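Local structure of putative secreted glycosylhydrolase (Parabacteroides distasonis ATCC 8503, 3IMM) at residues M146-G154 with L167-T176; V115-M125 with V136-T144. The protein is of unproven function but is probably a secreted hydrolase that acts on glycosides. All blocks are in the same frame, centred on the assembly; numbering follows the deposited sequence.

Contact 1 of 2, residues M146-G154 with L167-T176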
HETATM    1  N   MSE A 146       2.677   8.969   9.521  1.00 28.00           N
HETATM    2  CA  MSE A 146       1.828   8.434  10.548  1.00 27.26           C
HETATM    3  C   MSE A 146       2.682   8.028  11.721  1.00 27.51           C
HETATM    4  O   MSE A 146       3.652   7.293  11.561  1.00 26.38           O
HETATM    5  CB  MSE A 146       1.131   7.169  10.047  1.00 26.67           C
HETATM    6  CG  MSE A 146       0.400   6.431  11.167  1.00 29.08           C
HETATM    7 SE   MSE A 146      -0.836   5.081  10.525  0.75 33.04          SE
HETATM    8  CE  MSE A 146      -2.369   6.088  10.253  1.00 33.42           C
ATOM      9  N   ASP A 147       2.271   8.440  12.908  1.00 25.64           N
ATOM     10  CA  ASP A 147       2.706   7.777  14.165  1.00 28.16           C
ATOM     11  C   ASP A 147       1.539   6.955  14.714  1.00 26.14           C
ATOM     12  O   ASP A 147       0.661   7.486  15.353  1.00 26.66           O
ATOM     13  CB  ASP A 147       3.171   8.815  15.200  1.00 26.69           C
ATOM     14  CG  ASP A 147       3.659   8.179  16.524  1.00 30.66           C
ATOM     15  OD1 ASP A 147       3.405   6.984  16.821  1.00 27.64           O
ATOM     16  OD2 ASP A 147       4.248   8.934  17.308  1.00 35.04           O
HETATM   17  N   MSE A 148       1.615   5.643  14.535  1.00 26.29           N
HETATM   18  CA  MSE A 148       0.571   4.689  14.910  1.00 27.16           C
HETATM   19  C   MSE A 148       0.165   4.731  16.375  1.00 28.79           C
HETATM   20  O   MSE A 148      -0.942   4.293  16.715  1.00 30.22           O
HETATM   21  CB  MSE A 148       0.992   3.247  14.525  1.00 29.50           C
HETATM   22  CG  MSE A 148       1.226   3.074  13.061  1.00 26.31           C
HETATM   23 SE   MSE A 148       1.996   1.409  12.599  0.75 27.91          SE
HETATM   24  CE  MSE A 148       0.497   0.229  13.008  1.00 28.51           C
ATOM     25  N   SER A 149       1.025   5.278  17.236  1.00 28.79           N
ATOM     26  CA  SER A 149       0.730   5.355  18.671  1.00 28.03           C
ATOM     27  C   SER A 149      -0.420   6.298  18.951  1.00 27.18           C
ATOM     28  O   SER A 149      -1.064   6.139  19.965  1.00 27.27           O
ATOM     29  CB  SER A 149       1.959   5.733  19.513  1.00 28.29           C
ATOM     30  OG  SER A 149       2.406   7.010  19.198  1.00 28.02           O
ATOM     31  N   LYS A 150      -0.715   7.221  18.025  1.00 26.32           N
ATOM     32  CA  LYS A 150      -1.855   8.130  18.166  1.00 27.10           C
ATOM     33  C   LYS A 150      -3.173   7.438  17.916  1.00 27.43           C
ATOM     34  O   LYS A 150      -4.216   7.941  18.311  1.00 28.51           O
ATOM     35  CB  LYS A 150      -1.757   9.302  17.201  1.00 28.35           C
ATOM     36  CG  LYS A 150      -0.546  10.214  17.422  1.00 34.53           C
ATOM     37  CD  LYS A 150      -0.387  11.248  16.271  1.00 39.59           C
ATOM     38  CE  LYS A 150      -1.404  12.405  16.349  1.00 37.86           C
ATOM     39  NZ  LYS A 150      -1.718  12.911  14.960  1.00 37.05           N
ATOM     40  N   TRP A 151      -3.148   6.292  17.250  1.00 26.93           N
ATOM     41  CA  TRP A 151      -4.393   5.605  16.862  1.00 26.76           C
ATOM     42  C   TRP A 151      -4.823   4.658  17.992  1.00 28.18           C
ATOM     43  O   TRP A 151      -4.726   3.425  17.870  1.00 28.97           O
ATOM     44  CB  TRP A 151      -4.194   4.857  15.532  1.00 26.53           C
ATOM     45  CG  TRP A 151      -4.493   5.716  14.349  1.00 24.21           C
ATOM     46  CD1 TRP A 151      -5.638   5.700  13.593  1.00 23.87           C
ATOM     47  CD2 TRP A 151      -3.672   6.765  13.822  1.00 25.61           C
ATOM     48  NE1 TRP A 151      -5.563   6.677  12.625  1.00 26.02           N
ATOM     49  CE2 TRP A 151      -4.368   7.349  12.757  1.00 24.91           C
ATOM     50  CE3 TRP A 151      -2.430   7.273  14.157  1.00 26.38           C
ATOM     51  CZ2 TRP A 151      -3.857   8.412  12.034  1.00 26.33           C
ATOM     52  CZ3 TRP A 151      -1.912   8.329  13.402  1.00 26.72           C
ATOM     53  CH2 TRP A 151      -2.620   8.871  12.357  1.00 26.41           C
ATOM     54  N   THR A 152      -5.269   5.266  19.087  1.00 28.40           N
ATOM     55  CA  THR A 152      -5.723   4.548  20.258  1.00 30.09           C
ATOM     56  C   THR A 152      -7.131   3.990  20.049  1.00 28.56           C
ATOM     57  O   THR A 152      -7.501   3.012  20.675  1.00 29.14           O
ATOM     58  CB  THR A 152      -5.697   5.441  21.488  1.00 30.26           C
ATOM     59  OG1 THR A 152      -6.398   6.652  21.179  1.00 32.22           O
ATOM     60  CG2 THR A 152      -4.255   5.737  21.922  1.00 28.36           C
ATOM     61  N   SER A 153      -7.878   4.585  19.128  1.00 28.49           N
ATOM     62  CA  SER A 153      -9.193   4.092  18.746  1.00 27.89           C
ATOM     63  C   SER A 153      -9.149   3.304  17.436  1.00 29.03           C
ATOM     64  O   SER A 153      -8.476   3.689  16.459  1.00 28.78           O
ATOM     65  CB  SER A 153     -10.196   5.272  18.671  1.00 27.08           C
ATOM     66  OG  SER A 153     -11.450   4.919  18.107  1.00 23.58           O
ATOM     67  N   GLY A 154      -9.876   2.182  17.430  1.00 28.95           N
ATOM     68  CA  GLY A 154     -10.242   1.476  16.217  1.00 28.89           C
ATOM     69  C   GLY A 154     -11.498   1.974  15.500  1.00 27.34           C
ATOM     70  O   GLY A 154     -11.860   1.443  14.470  1.00 28.59           O
ATOM     71  N   LEU A 167     -12.136  -2.351   9.797  1.00 28.81           N
ATOM     72  CA  LEU A 167     -10.763  -2.124  10.304  1.00 28.40           C
ATOM     73  C   LEU A 167     -10.777  -1.784  11.797  1.00 28.59           C
ATOM     74  O   LEU A 167     -10.379  -0.687  12.186  1.00 28.72           O
ATOM     75  CB  LEU A 167     -10.092  -0.995   9.503  1.00 29.43           C
ATOM     76  CG  LEU A 167     -10.083  -1.122   7.972  1.00 27.63           C
ATOM     77  CD1 LEU A 167      -9.614   0.123   7.314  1.00 26.67           C
ATOM     78  CD2 LEU A 167      -9.234  -2.301   7.597  1.00 24.19           C
ATOM     79  N   PRO A 168     -11.260  -2.724  12.645  1.00 29.53           N
ATOM     80  CA  PRO A 168     -11.524  -2.370  14.024  1.00 28.72           C
ATOM     81  C   PRO A 168     -10.315  -2.322  14.964  1.00 28.75           C
ATOM     82  O   PRO A 168     -10.427  -1.800  16.061  1.00 29.55           O
ATOM     83  CB  PRO A 168     -12.524  -3.459  14.467  1.00 29.72           C
ATOM     84  CG  PRO A 168     -12.152  -4.624  13.717  1.00 30.85           C
ATOM     85  CD  PRO A 168     -11.634  -4.124  12.375  1.00 30.11           C
ATOM     86  N   LYS A 169      -9.177  -2.852  14.565  1.00 28.88           N
ATOM     87  CA  LYS A 169      -8.071  -3.027  15.509  1.00 32.38           C
ATOM     88  C   LYS A 169      -7.291  -1.728  15.620  1.00 31.16           C
ATOM     89  O   LYS A 169      -6.790  -1.245  14.599  1.00 32.06           O
ATOM     90  CB  LYS A 169      -7.150  -4.160  15.057  1.00 32.45           C
ATOM     91  CG  LYS A 169      -7.887  -5.477  14.902  1.00 35.98           C
ATOM     92  CD  LYS A 169      -6.965  -6.639  15.150  1.00 39.67           C
ATOM     93  CE  LYS A 169      -7.668  -7.979  14.919  1.00 41.13           C
ATOM     94  NZ  LYS A 169      -6.728  -9.113  15.170  1.00 42.24           N
ATOM     95  N   PRO A 170      -7.202  -1.150  16.848  1.00 30.49           N
ATOM     96  CA  PRO A 170      -6.495   0.126  17.037  1.00 30.15           C
ATOM     97  C   PRO A 170      -5.059   0.033  16.523  1.00 29.50           C
ATOM     98  O   PRO A 170      -4.325  -0.889  16.895  1.00 28.88           O
ATOM     99  CB  PRO A 170      -6.516   0.326  18.555  1.00 29.51           C
ATOM    100  CG  PRO A 170      -7.661  -0.445  19.035  1.00 30.63           C
ATOM    101  CD  PRO A 170      -7.740  -1.653  18.121  1.00 30.62           C
ATOM    102  N   PHE A 171      -4.660   0.961  15.664  1.00 28.81           N
ATOM    103  CA  PHE A 171      -3.294   0.919  15.118  1.00 28.27           C
ATOM    104  C   PHE A 171      -2.213   1.106  16.172  1.00 27.42           C
ATOM    105  O   PHE A 171      -1.105   0.631  15.978  1.00 28.53           O
ATOM    106  CB  PHE A 171      -3.131   1.905  13.939  1.00 30.16           C
ATOM    107  CG  PHE A 171      -3.558   1.332  12.581  1.00 26.23           C
ATOM    108  CD1 PHE A 171      -4.406   0.239  12.485  1.00 29.52           C
ATOM    109  CD2 PHE A 171      -3.146   1.945  11.404  1.00 29.78           C
ATOM    110  CE1 PHE A 171      -4.806  -0.274  11.225  1.00 30.16           C
ATOM    111  CE2 PHE A 171      -3.531   1.436  10.168  1.00 29.17           C
ATOM    112  CZ  PHE A 171      -4.370   0.336  10.080  1.00 30.83           C
ATOM    113  N   ALA A 172      -2.533   1.755  17.301  1.00 26.82           N
ATOM    114  CA  ALA A 172      -1.606   1.874  18.414  1.00 27.19           C
ATOM    115  C   ALA A 172      -1.170   0.542  19.010  1.00 27.49           C
ATOM    116  O   ALA A 172      -0.122   0.477  19.644  1.00 26.77           O
ATOM    117  CB  ALA A 172      -2.165   2.779  19.514  1.00 26.59           C
ATOM    118  N   GLU A 173      -1.947  -0.514  18.795  0.50 30.40           N
ATOM    119  CA  GLU A 173      -1.626  -1.819  19.376  0.50 31.38           C
ATOM    120  C   GLU A 173      -1.283  -2.837  18.278  0.50 31.01           C
ATOM    121  O   GLU A 173      -1.086  -4.022  18.556  0.50 32.34           O
ATOM    122  CB  GLU A 173      -2.780  -2.323  20.252  0.50 32.84           C
ATOM    123  CG  GLU A 173      -3.723  -1.254  20.829  0.50 35.58           C
ATOM    124  CD  GLU A 173      -3.152  -0.431  21.984  0.50 38.70           C
ATOM    125  OE1 GLU A 173      -2.073  -0.770  22.519  0.50 38.53           O
ATOM    126  OE2 GLU A 173      -3.807   0.575  22.355  0.50 40.32           O
ATOM    127  N   LEU A 174      -1.214  -2.375  17.029  1.00 31.16           N
ATOM    128  CA  LEU A 174      -0.811  -3.224  15.919  1.00 30.47           C
ATOM    129  C   LEU A 174       0.712  -3.492  15.988  1.00 30.33           C
ATOM    130  O   LEU A 174       1.503  -2.569  16.295  1.00 27.29           O
ATOM    131  CB  LEU A 174      -1.221  -2.575  14.586  1.00 31.56           C
ATOM    132  CG  LEU A 174      -2.183  -3.363  13.686  1.00 32.43           C
ATOM    133  CD1 LEU A 174      -3.412  -3.815  14.373  1.00 32.12           C
ATOM    134  CD2 LEU A 174      -2.501  -2.558  12.478  1.00 32.04           C
ATOM    135  N   PRO A 175       1.110  -4.766  15.798  1.00 30.46           N
ATOM    136  CA  PRO A 175       2.518  -5.087  15.567  1.00 30.23           C
ATOM    137  C   PRO A 175       3.101  -4.353  14.349  1.00 30.82           C
ATOM    138  O   PRO A 175       2.384  -4.107  13.353  1.00 28.81           O
ATOM    139  CB  PRO A 175       2.497  -6.605  15.317  1.00 31.03           C
ATOM    140  CG  PRO A 175       1.241  -7.094  15.998  1.00 31.45           C
ATOM    141  CD  PRO A 175       0.256  -5.977  15.851  1.00 30.10           C
ATOM    142  N   THR A 176       4.413  -4.089  14.408  1.00 30.57           N
ATOM    143  CA  THR A 176       5.116  -3.319  13.407  1.00 27.44           C
ATOM    144  C   THR A 176       6.145  -4.208  12.677  1.00 28.86           C
ATOM    145  O   THR A 176       7.271  -3.809  12.351  1.00 28.47           O
ATOM    146  CB  THR A 176       5.697  -2.062  14.053  1.00 27.85           C
ATOM    147  OG1 THR A 176       6.678  -2.417  15.050  1.00 29.12           O
ATOM    148  CG2 THR A 176       4.559  -1.259  14.688  1.00 24.20           C
TER
HETATM  149  O   HOH W   1      -6.824   2.541  14.709  1.00 22.89           O

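Contact 2 of 2, residues V115-M125 with V136-T144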
ATOM      1  N   VAL A 115      -0.859  14.516  -6.291  1.00 30.41           N
ATOM      2  CA  VAL A 115       0.581  14.258  -6.479  1.00 29.98           C
ATOM      3  C   VAL A 115       0.788  13.049  -7.429  1.00 29.33           C
ATOM      4  O   VAL A 115       1.773  12.966  -8.149  1.00 27.76           O
ATOM      5  CB  VAL A 115       1.260  14.063  -5.135  1.00 28.89           C
ATOM      6  CG1 VAL A 115       2.754  13.723  -5.302  1.00 26.42           C
ATOM      7  CG2 VAL A 115       1.033  15.354  -4.269  1.00 26.70           C
ATOM      8  N   VAL A 116      -0.143  12.108  -7.415  1.00 29.02           N
ATOM      9  CA  VAL A 116      -0.110  10.989  -8.323  1.00 26.55           C
ATOM     10  C   VAL A 116      -0.297  11.560  -9.716  1.00 28.34           C
ATOM     11  O   VAL A 116      -1.002  12.541  -9.919  1.00 26.23           O
ATOM     12  CB  VAL A 116      -1.210   9.932  -7.998  1.00 28.08           C
ATOM     13  CG1 VAL A 116      -2.604  10.503  -8.205  1.00 25.15           C
ATOM     14  CG2 VAL A 116      -1.027   8.658  -8.843  1.00 21.38           C
ATOM     15  N   LYS A 117       0.388  10.960 -10.684  1.00 30.14           N
ATOM     16  CA  LYS A 117       0.271  11.396 -12.069  1.00 29.59           C
ATOM     17  C   LYS A 117      -1.010  10.841 -12.648  1.00 28.84           C
ATOM     18  O   LYS A 117      -1.725  10.070 -11.997  1.00 29.72           O
ATOM     19  CB  LYS A 117       1.513  10.973 -12.842  1.00 31.13           C
ATOM     20  CG  LYS A 117       2.711  11.763 -12.378  1.00 33.16           C
ATOM     21  CD  LYS A 117       3.962  11.213 -12.921  1.00 36.90           C
ATOM     22  CE  LYS A 117       5.164  12.065 -12.515  1.00 38.54           C
ATOM     23  NZ  LYS A 117       6.431  11.349 -12.940  1.00 47.86           N
ATOM     24  N   LYS A 118      -1.319  11.257 -13.864  1.00 30.42           N
ATOM     25  CA  LYS A 118      -2.550  10.830 -14.541  1.00 30.93           C
ATOM     26  C   LYS A 118      -2.419   9.396 -15.028  1.00 30.07           C
ATOM     27  O   LYS A 118      -1.310   8.922 -15.174  1.00 33.22           O
ATOM     28  CB  LYS A 118      -2.855  11.780 -15.707  1.00 32.33           C
ATOM     29  CG  LYS A 118      -3.343  13.139 -15.206  1.00 35.28           C
ATOM     30  CD  LYS A 118      -3.943  13.952 -16.319  1.00 43.01           C
ATOM     31  CE  LYS A 118      -4.391  15.319 -15.812  1.00 45.06           C
ATOM     32  NZ  LYS A 118      -4.361  16.321 -16.935  1.00 47.49           N
ATOM     33  N   PRO A 119      -3.556   8.702 -15.262  1.00 28.28           N
ATOM     34  CA  PRO A 119      -3.536   7.346 -15.730  1.00 30.39           C
ATOM     35  C   PRO A 119      -2.522   7.184 -16.823  1.00 29.61           C
ATOM     36  O   PRO A 119      -2.403   8.060 -17.659  1.00 28.44           O
ATOM     37  CB  PRO A 119      -4.946   7.153 -16.258  1.00 28.73           C
ATOM     38  CG  PRO A 119      -5.750   7.927 -15.295  1.00 28.91           C
ATOM     39  CD  PRO A 119      -4.949   9.174 -15.105  1.00 29.82           C
ATOM     40  N   GLY A 120      -1.770   6.085 -16.778  1.00 30.27           N
ATOM     41  CA  GLY A 120      -0.777   5.772 -17.838  1.00 31.37           C
ATOM     42  C   GLY A 120       0.607   6.393 -17.716  1.00 30.50           C
ATOM     43  O   GLY A 120       1.484   6.111 -18.551  1.00 30.02           O
ATOM     44  N   GLU A 121       0.812   7.225 -16.686  1.00 29.60           N
ATOM     45  CA  GLU A 121       2.124   7.809 -16.397  1.00 30.00           C
ATOM     46  C   GLU A 121       2.726   7.066 -15.245  1.00 29.18           C
ATOM     47  O   GLU A 121       2.006   6.748 -14.319  1.00 29.00           O
ATOM     48  CB  GLU A 121       1.987   9.266 -15.974  1.00 31.33           C
ATOM     49  CG  GLU A 121       1.451  10.220 -17.024  1.00 37.74           C
ATOM     50  CD  GLU A 121       2.220  10.146 -18.321  1.00 42.23           C
ATOM     51  OE1 GLU A 121       3.471  10.107 -18.265  1.00 49.36           O
ATOM     52  OE2 GLU A 121       1.576  10.126 -19.398  1.00 46.10           O
ATOM     53  N   TRP A 122       4.034   6.821 -15.270  1.00 27.61           N
ATOM     54  CA  TRP A 122       4.663   6.063 -14.193  1.00 27.21           C
ATOM     55  C   TRP A 122       4.878   6.920 -12.970  1.00 27.45           C
ATOM     56  O   TRP A 122       5.262   8.085 -13.063  1.00 26.08           O
ATOM     57  CB  TRP A 122       5.963   5.357 -14.632  1.00 28.99           C
ATOM     58  CG  TRP A 122       5.667   4.081 -15.348  1.00 24.98           C
ATOM     59  CD1 TRP A 122       5.523   3.931 -16.685  1.00 24.88           C
ATOM     60  CD2 TRP A 122       5.385   2.796 -14.773  1.00 27.67           C
ATOM     61  NE1 TRP A 122       5.194   2.648 -16.987  1.00 25.67           N
ATOM     62  CE2 TRP A 122       5.120   1.917 -15.836  1.00 27.46           C
ATOM     63  CE3 TRP A 122       5.354   2.298 -13.474  1.00 29.99           C
ATOM     64  CZ2 TRP A 122       4.814   0.567 -15.637  1.00 28.99           C
ATOM     65  CZ3 TRP A 122       5.012   0.965 -13.267  1.00 27.21           C
ATOM     66  CH2 TRP A 122       4.761   0.110 -14.341  1.00 26.83           C
ATOM     67  N   ASN A 123       4.583   6.324 -11.827  1.00 27.45           N
ATOM     68  CA  ASN A 123       4.808   6.938 -10.520  1.00 27.95           C
ATOM     69  C   ASN A 123       5.881   6.204  -9.738  1.00 27.44           C
ATOM     70  O   ASN A 123       6.214   5.047 -10.025  1.00 25.53           O
ATOM     71  CB  ASN A 123       3.536   6.903  -9.664  1.00 26.05           C
ATOM     72  CG  ASN A 123       2.390   7.599 -10.312  1.00 25.84           C
ATOM     73  OD1 ASN A 123       2.172   8.793 -10.113  1.00 25.50           O
ATOM     74  ND2 ASN A 123       1.666   6.868 -11.132  1.00 23.94           N
ATOM     75  N   HIS A 124       6.411   6.888  -8.728  1.00 25.34           N
ATOM     76  CA  HIS A 124       7.341   6.257  -7.802  1.00 25.17           C
ATOM     77  C   HIS A 124       6.893   6.555  -6.374  1.00 27.04           C
ATOM     78  O   HIS A 124       6.427   7.656  -6.077  1.00 25.92           O
ATOM     79  CB  HIS A 124       8.795   6.713  -8.043  1.00 26.29           C
ATOM     80  CG  HIS A 124       9.750   6.088  -7.099  1.00 26.65           C
ATOM     81  ND1 HIS A 124      10.163   6.715  -5.943  1.00 30.95           N
ATOM     82  CD2 HIS A 124      10.280   4.848  -7.068  1.00 30.39           C
ATOM     83  CE1 HIS A 124      10.961   5.902  -5.276  1.00 33.49           C
ATOM     84  NE2 HIS A 124      11.058   4.769  -5.940  1.00 27.45           N
HETATM   85  N   MSE A 125       6.978   5.538  -5.518  1.00 26.44           N
HETATM   86  CA  MSE A 125       6.599   5.658  -4.123  1.00 29.32           C
HETATM   87  C   MSE A 125       7.646   4.946  -3.271  1.00 27.06           C
HETATM   88  O   MSE A 125       8.081   3.847  -3.592  1.00 29.80           O
HETATM   89  CB  MSE A 125       5.212   5.057  -3.876  1.00 27.62           C
HETATM   90  CG  MSE A 125       4.833   4.950  -2.419  1.00 32.81           C
HETATM   91 SE   MSE A 125       3.048   4.156  -2.207  0.75 35.45          SE
HETATM   92  CE  MSE A 125       2.123   5.723  -2.657  1.00 18.24           C
ATOM     93  N   VAL A 136       5.242   8.145   3.764  1.00 24.98           N
ATOM     94  CA  VAL A 136       5.036   7.868   2.355  1.00 24.50           C
ATOM     95  C   VAL A 136       5.576   9.045   1.547  1.00 25.34           C
ATOM     96  O   VAL A 136       5.187  10.200   1.732  1.00 23.82           O
ATOM     97  CB  VAL A 136       3.578   7.579   2.017  1.00 23.89           C
ATOM     98  CG1 VAL A 136       3.427   7.248   0.564  1.00 25.41           C
ATOM     99  CG2 VAL A 136       3.027   6.453   2.899  1.00 25.09           C
ATOM    100  N   ILE A 137       6.450   8.720   0.602  1.00 24.15           N
ATOM    101  CA  ILE A 137       6.994   9.684  -0.283  1.00 24.04           C
ATOM    102  C   ILE A 137       6.496   9.289  -1.658  1.00 24.86           C
ATOM    103  O   ILE A 137       6.789   8.192  -2.110  1.00 25.46           O
ATOM    104  CB  ILE A 137       8.530   9.673  -0.215  1.00 24.95           C
ATOM    105  CG1 ILE A 137       8.997   9.888   1.241  1.00 27.18           C
ATOM    106  CG2 ILE A 137       9.095  10.759  -1.167  1.00 22.66           C
ATOM    107  CD1 ILE A 137      10.173   9.130   1.630  1.00 32.94           C
ATOM    108  N   LEU A 138       5.761  10.176  -2.321  1.00 25.86           N
ATOM    109  CA  LEU A 138       5.137   9.875  -3.631  1.00 25.43           C
ATOM    110  C   LEU A 138       5.670  10.893  -4.656  1.00 27.10           C
ATOM    111  O   LEU A 138       5.577  12.079  -4.432  1.00 24.79           O
ATOM    112  CB  LEU A 138       3.617   9.956  -3.498  1.00 23.83           C
ATOM    113  CG  LEU A 138       2.757   9.768  -4.749  1.00 27.68           C
ATOM    114  CD1 LEU A 138       3.072   8.420  -5.397  1.00 26.81           C
ATOM    115  CD2 LEU A 138       1.278   9.883  -4.418  1.00 24.49           C
ATOM    116  N   ASN A 139       6.285  10.418  -5.741  1.00 25.55           N
ATOM    117  CA  ASN A 139       6.850  11.290  -6.747  1.00 26.02           C
ATOM    118  C   ASN A 139       7.756  12.389  -6.155  1.00 27.49           C
ATOM    119  O   ASN A 139       7.739  13.539  -6.578  1.00 24.93           O
ATOM    120  CB  ASN A 139       5.720  11.842  -7.644  1.00 24.68           C
ATOM    121  CG  ASN A 139       5.017  10.735  -8.386  1.00 25.81           C
ATOM    122  OD1 ASN A 139       5.660   9.721  -8.737  1.00 27.07           O
ATOM    123  ND2 ASN A 139       3.705  10.843  -8.548  1.00 26.63           N
ATOM    124  N   GLY A 140       8.540  11.994  -5.159  1.00 28.38           N
ATOM    125  CA  GLY A 140       9.470  12.869  -4.509  1.00 25.75           C
ATOM    126  C   GLY A 140       8.865  13.811  -3.489  1.00 25.41           C
ATOM    127  O   GLY A 140       9.560  14.643  -2.976  1.00 27.91           O
ATOM    128  N   LYS A 141       7.586  13.665  -3.173  1.00 28.24           N
ATOM    129  CA  LYS A 141       6.898  14.534  -2.187  1.00 26.71           C
ATOM    130  C   LYS A 141       6.544  13.745  -0.949  1.00 26.95           C
ATOM    131  O   LYS A 141       5.899  12.680  -1.036  1.00 25.15           O
ATOM    132  CB  LYS A 141       5.610  15.091  -2.746  1.00 29.65           C
ATOM    133  CG  LYS A 141       5.717  15.864  -4.045  1.00 32.70           C
ATOM    134  CD  LYS A 141       6.209  17.265  -3.836  1.00 40.11           C
ATOM    135  CE  LYS A 141       6.280  18.070  -5.126  1.00 41.04           C
ATOM    136  NZ  LYS A 141       7.319  19.183  -5.126  1.00 39.81           N
ATOM    137  N   LYS A 142       6.937  14.264   0.214  1.00 28.15           N
ATOM    138  CA  LYS A 142       6.523  13.676   1.469  1.00 28.13           C
ATOM    139  C   LYS A 142       5.035  13.959   1.673  1.00 28.76           C
ATOM    140  O   LYS A 142       4.658  15.065   2.070  1.00 29.94           O
ATOM    141  CB  LYS A 142       7.363  14.242   2.605  1.00 29.99           C
ATOM    142  CG  LYS A 142       7.139  13.565   3.941  1.00 30.34           C
ATOM    143  CD  LYS A 142       8.339  13.776   4.875  1.00 32.29           C
ATOM    144  CE  LYS A 142       8.444  15.159   5.421  1.00 35.59           C
ATOM    145  NZ  LYS A 142       7.146  15.720   5.872  1.00 36.61           N
ATOM    146  N   VAL A 143       4.203  12.953   1.434  1.00 27.12           N
ATOM    147  CA  VAL A 143       2.765  13.130   1.491  1.00 27.49           C
ATOM    148  C   VAL A 143       2.108  12.681   2.804  1.00 27.55           C
ATOM    149  O   VAL A 143       1.093  13.225   3.175  1.00 28.16           O
ATOM    150  CB  VAL A 143       2.024  12.521   0.274  1.00 24.37           C
ATOM    151  CG1 VAL A 143       2.440  13.296  -0.990  1.00 27.08           C
ATOM    152  CG2 VAL A 143       2.290  11.049   0.113  1.00 25.07           C
ATOM    153  N   THR A 144       2.704  11.736   3.515  1.00 27.52           N
ATOM    154  CA  THR A 144       2.025  11.106   4.644  1.00 26.81           C
ATOM    155  C   THR A 144       3.045  10.705   5.664  1.00 26.68           C
ATOM    156  O   THR A 144       4.092  10.150   5.325  1.00 24.11           O
ATOM    157  CB  THR A 144       1.196   9.869   4.168  1.00 23.98           C
ATOM    158  OG1 THR A 144       0.346  10.292   3.098  1.00 27.37           O
ATOM    159  CG2 THR A 144       0.368   9.235   5.304  1.00 24.30           C
TER
HETATM  160  O   HOH W   2       8.991   9.144  -4.242  1.00 17.83           O

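Contact 1 of 2, residues M146-G154 with L167-T176
The ring of Phe171 takes the selenium of Met146, a selenomethionine, at its edge and in its plane, with SE 4.0 Å from CD2, a Met-aromatic contact. The methyl end of the same side chain, bent at chi3 (-87°), turns over one face of the Trp151 ring, toward its rim, while Asp147 O lies at that ring's edge. Trp151 and Phe171 meet through their methylenes, CB to CB 3.5 Å. His107 stacks on the Phe171 ring and meets Trp151 at an angle, completing an aromatic cluster. Long, flexible Met148 crosses Leu174 at about a right angle, its CE 3.6 Å from Leu174 CB.

In the concanavalin-like sandwich, this joins the end of strand 141-147, in one sheet, to the loop leading into strand 179-182 of the other; Val80, on strand 80-85, packs against Met148, Phe171 and Leu174.

One backbone bond crosses, Ala172 N to Trp151 O at 2.8 Å, the donor standing above the carbonyl plane. Ala172 CB sits 3.1 Å from Trp151 O, so a short side chain fits. Water links Ser153 O to Phe171 N. Glycine suits position 154, since any CB would collide with Pro168 O, to which Gly154 CA makes a C-H...O contact of 3.3 Å. At the 3-10 turn, Asp147 OD1 accepts Ser149 N, which makes an Asx turn, and also Ser149 OG from the same face of the carboxylate.

Contact 2 of 2, residues V115-M125 with V136-T144
Asn123 OD1 is gripped by two N-H groups, Asn139 ND2 at 3.0 Å and Lys117 N at 2.9 Å, each in the carbonyl plane and on its own lone pair. The two asparagine amides are nearly coplanar, 28° apart. Asn139 ND2 spends its other hydrogen on Val115 O, 2.9 Å away, which lies in the Asn139 amide plane although the donor stands above the Val115 carbonyl plane. At the other end of this amide, Asn139 OD1 accepts His124 N at 2.9 Å, and Asn139 N returns an almost straight bond (178°) to His124 O. The side-chain carbonyl thus serves as acceptor where strand pairing would use a backbone oxygen. With chi1 at -63°, CG sits beside the backbone N, which lets OD1 and N address the same residue. An alanine at Asn139 is likely to leave His124 N and Val115 O without these partners, and Asn123 OD1 with one donor fewer, and to let the 115-117 loop drift from the turn.

Apolar side chains pack beside this polar network. Val115 CG1 lies 4.0 Å from Leu138 CG, and branched Val115 also meets Val143 with CG2. Met125, a selenomethionine, bends so that CE reaches Val136 CG1 at 3.8 Å; Ile82 of the other sheet touches both residues.

Met125 and Leu138 form an antiparallel non-hydrogen-bonded pair. Water joins Ile137 O, weakly, to Gly140 N and His124 ND1. Positive phi values at Asn139 and Gly140 mark the Asn-Gly pair characteristic of a type I' turn, here closing the tight beta hairpin of strands 133-138 and 141-147.

In the fold
Contact 2 closes before contact 1 opens along the chain, their centres 25 Å apart. Strand 141-147, one of the two outermost strands within this chain of the six-stranded antiparallel sheet, serves both: it leaves the hairpin turn in contact 2 and runs into the 3-10 turn of contact 1. The two contacts thus lie at opposite ends of this strand: contact 2 at its start, where Val115 packs on Lys141 and Val143, and contact 1 at its end, against the loop leading into strand 179-182 of the five-stranded sheet. A sodium ion held by Asn62, Ser63, Glu81 and Gln83 lies about 9 Å from the side chain of Leu167 and about 10 Å from that of Met125.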